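Local coordinates for trwC protein (Escherichia coli, PDB 1OMH) that recognises and processes the plasmid's origin-of-transfer DNA as a conjugative relaxase, this piece being its N-terminal relaxase domain, at residues N142-K147 against V165-T170. Sequence-based numbering, arbitrary orientation.
Sequences NLVIGK and VILNMT
A single water takes over where direct backbone pairing between Val144 and Leu167 ends: it accepts from Val144 N at 2.8 Å, is 2.7 Å from Leu167 O, and can donate to it and to Met169 O, though its two protons have further acceptors within reach. Past Leu167 an inverse gamma turn centred on Asn168, closed by Met169 N on Leu167 O, carries the chain away from direct pairing. Toward Gly146 and Val165 the antiparallel pairing is direct: Gly146 N to Val165 O at 2.9 Å, nearly linear (N-H...O 172°), and Val165 N to Gly146 O at 2.8 Å; Leu167 N meets Val144 O almost head-on (3.0 Å, C=O...N angle 173°). Val144 CG1, anti to its backbone N (chi1 178°), presses tightly on Leu167 CD1 at 3.5 Å, while CG2 rests against CG and SE of selenomethionine Met169. Helix 52-60 packs on this face through Leu58, which touches Leu167 and Met169. On the opposite face Ile145 and Ile166, a non-hydrogen-bonded pair, lie side by side, and Leu143 CD2 meets Ile166 CG2. Farther toward Asn142 and Thr170, Thr170 OG1 sits 3.0 Å from Asn142 O and 3.2 Å from Asn142 OD1, two acceptors that compete for its one proton; it also hydrogen-bonds Thr140 OG1, and Asn142 ND2 bonds Lys171 O. The water can thus replace a direct strand bond at the splayed end of the central-sheet hairpin, whose strand 158-167 carries His161 and His163, ligands of zinc or copper in other structures of this protein but metal-free here.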
ATOM      1  N   ASN B 142      -9.870  -7.356  14.719  1.00 23.98           N
ATOM      2  CA  ASN B 142      -8.772  -8.256  14.389  1.00 26.86           C
ATOM      3  C   ASN B 142      -8.685  -8.491  12.887  1.00 23.64           C
ATOM      4  O   ASN B 142      -9.696  -8.642  12.207  1.00 23.60           O
ATOM      5  CB  ASN B 142      -8.899  -9.591  15.158  1.00 26.40           C
ATOM      6  CG  ASN B 142     -10.110 -10.412  14.744  1.00 31.21           C
ATOM      7  OD1 ASN B 142     -10.058 -11.187  13.785  1.00 29.88           O
ATOM      8  ND2 ASN B 142     -11.210 -10.249  15.472  1.00 28.78           N
ATOM      9  N   LEU B 143      -7.464  -8.497  12.372  1.00 23.63           N
ATOM     10  CA  LEU B 143      -7.246  -8.706  10.948  1.00 22.57           C
ATOM     11  C   LEU B 143      -6.077  -9.650  10.705  1.00 20.75           C
ATOM     12  O   LEU B 143      -5.249  -9.872  11.591  1.00 20.83           O
ATOM     13  CB  LEU B 143      -6.942  -7.366  10.259  1.00 20.11           C
ATOM     14  CG  LEU B 143      -8.045  -6.319  10.130  1.00 18.27           C
ATOM     15  CD1 LEU B 143      -7.465  -5.031   9.545  1.00 17.79           C
ATOM     16  CD2 LEU B 143      -9.157  -6.864   9.253  1.00 19.62           C
ATOM     17  N   VAL B 144      -6.039 -10.213   9.504  1.00 22.08           N
ATOM     18  CA  VAL B 144      -4.954 -11.092   9.076  1.00 20.73           C
ATOM     19  C   VAL B 144      -4.376 -10.294   7.915  1.00 21.10           C
ATOM     20  O   VAL B 144      -5.052 -10.091   6.902  1.00 19.73           O
ATOM     21  CB  VAL B 144      -5.492 -12.460   8.581  1.00 21.69           C
ATOM     22  CG1 VAL B 144      -4.344 -13.345   8.092  1.00 22.65           C
ATOM     23  CG2 VAL B 144      -6.232 -13.160   9.712  1.00 18.83           C
ATOM     24  N   ILE B 145      -3.149  -9.803   8.072  1.00 21.17           N
ATOM     25  CA  ILE B 145      -2.534  -8.979   7.028  1.00 20.62           C
ATOM     26  C   ILE B 145      -1.166  -9.474   6.567  1.00 21.31           C
ATOM     27  O   ILE B 145      -0.309  -9.817   7.381  1.00 20.67           O
ATOM     28  CB  ILE B 145      -2.295  -7.524   7.510  1.00 13.36           C
ATOM     29  CG1 ILE B 145      -3.492  -7.017   8.337  1.00 17.66           C
ATOM     30  CG2 ILE B 145      -2.018  -6.614   6.313  1.00 16.18           C
ATOM     31  CD1 ILE B 145      -4.829  -7.194   7.666  1.00 31.37           C
ATOM     32  N   GLY B 146      -0.975  -9.477   5.253  1.00 22.05           N
ATOM     33  CA  GLY B 146       0.300  -9.846   4.672  1.00 22.22           C
ATOM     34  C   GLY B 146       0.892  -8.547   4.136  1.00 17.54           C
ATOM     35  O   GLY B 146       0.335  -7.944   3.220  1.00 19.77           O
ATOM     36  N   LYS B 147       2.006  -8.104   4.710  1.00 16.39           N
ATOM     37  CA  LYS B 147       2.652  -6.857   4.289  1.00 18.80           C
ATOM     38  C   LYS B 147       3.861  -7.123   3.396  1.00 20.13           C
ATOM     39  O   LYS B 147       4.765  -7.875   3.769  1.00 19.61           O
ATOM     40  CB  LYS B 147       3.105  -6.052   5.511  1.00 18.55           C
ATOM     41  CG  LYS B 147       1.997  -5.744   6.514  1.00 19.44           C
ATOM     42  CD  LYS B 147       2.524  -4.918   7.688  1.00 15.73           C
ATOM     43  CE  LYS B 147       3.543  -5.706   8.495  1.00 18.49           C
ATOM     44  NZ  LYS B 147       4.055  -4.939   9.666  1.00 16.63           N
ATOM     45  N   VAL B 165      -1.775  -6.440   2.280  1.00 15.98           N
ATOM     46  CA  VAL B 165      -2.916  -7.224   1.854  1.00 18.17           C
ATOM     47  C   VAL B 165      -3.728  -7.747   3.033  1.00 20.45           C
ATOM     48  O   VAL B 165      -3.341  -8.714   3.705  1.00 19.09           O
ATOM     49  CB  VAL B 165      -2.479  -8.410   0.968  1.00 19.47           C
ATOM     50  CG1 VAL B 165      -3.705  -9.174   0.480  1.00 17.92           C
ATOM     51  CG2 VAL B 165      -1.663  -7.894  -0.223  1.00 17.00           C
ATOM     52  N   ILE B 166      -4.853  -7.086   3.284  1.00 17.79           N
ATOM     53  CA  ILE B 166      -5.741  -7.490   4.361  1.00 17.93           C
ATOM     54  C   ILE B 166      -6.623  -8.595   3.791  1.00 17.46           C
ATOM     55  O   ILE B 166      -7.437  -8.357   2.899  1.00 20.33           O
ATOM     56  CB  ILE B 166      -6.653  -6.332   4.831  1.00 17.17           C
ATOM     57  CG1 ILE B 166      -5.824  -5.198   5.444  1.00 18.91           C
ATOM     58  CG2 ILE B 166      -7.632  -6.844   5.877  1.00 17.95           C
ATOM     59  CD1 ILE B 166      -4.962  -4.443   4.472  1.00 31.37           C
ATOM     60  N   LEU B 167      -6.466  -9.807   4.300  1.00 20.81           N
ATOM     61  CA  LEU B 167      -7.271 -10.905   3.793  1.00 21.90           C
ATOM     62  C   LEU B 167      -8.730 -10.717   4.195  1.00 24.71           C
ATOM     63  O   LEU B 167      -9.030 -10.112   5.230  1.00 21.87           O
ATOM     64  CB  LEU B 167      -6.705 -12.231   4.296  1.00 23.12           C
ATOM     65  CG  LEU B 167      -5.327 -12.446   3.652  1.00 28.48           C
ATOM     66  CD1 LEU B 167      -4.266 -12.571   4.718  1.00 24.50           C
ATOM     67  CD2 LEU B 167      -5.358 -13.658   2.746  1.00 24.66           C
ATOM     68  N   ASN B 168      -9.630 -11.219   3.353  1.00 25.91           N
ATOM     69  CA  ASN B 168     -11.068 -11.102   3.579  1.00 25.93           C
ATOM     70  C   ASN B 168     -11.537 -12.049   4.681  1.00 23.77           C
ATOM     71  O   ASN B 168     -12.285 -12.992   4.424  1.00 25.14           O
ATOM     72  CB  ASN B 168     -11.803 -11.404   2.269  1.00 23.43           C
ATOM     73  CG  ASN B 168     -13.268 -11.017   2.306  1.00 25.49           C
ATOM     74  OD1 ASN B 168     -14.003 -11.251   1.341  1.00 28.04           O
ATOM     75  ND2 ASN B 168     -13.703 -10.420   3.411  1.00 20.84           N
HETATM   76  N   MSE B 169     -11.111 -11.787   5.910  1.00 22.19           N
HETATM   77  CA  MSE B 169     -11.487 -12.647   7.023  1.00 26.90           C
HETATM   78  C   MSE B 169     -11.286 -11.985   8.369  1.00 25.93           C
HETATM   79  O   MSE B 169     -10.387 -11.165   8.547  1.00 25.10           O
HETATM   80  CB  MSE B 169     -10.657 -13.933   6.988  1.00 26.84           C
HETATM   81  CG  MSE B 169      -9.173 -13.683   7.191  1.00 25.02           C
HETATM   82 SE   MSE B 169      -8.138 -15.310   6.998  1.00 33.55          SE
HETATM   83  CE  MSE B 169      -8.689 -15.722   5.275  1.00  6.64           C
ATOM     84  N   THR B 170     -12.120 -12.365   9.328  1.00 25.59           N
ATOM     85  CA  THR B 170     -12.032 -11.829  10.673  1.00 21.65           C
ATOM     86  C   THR B 170     -12.815 -12.758  11.601  1.00 21.33           C
ATOM     87  O   THR B 170     -13.817 -13.338  11.201  1.00 24.04           O
ATOM     88  CB  THR B 170     -12.587 -10.382  10.724  1.00 19.10           C
ATOM     89  OG1 THR B 170     -12.394  -9.837  12.032  1.00 24.47           O
ATOM     90  CG2 THR B 170     -14.066 -10.349  10.359  1.00 19.43           C
TER
HETATM   91  O   HOH W   1      -8.201  -9.774   7.742  1.00 20.53           O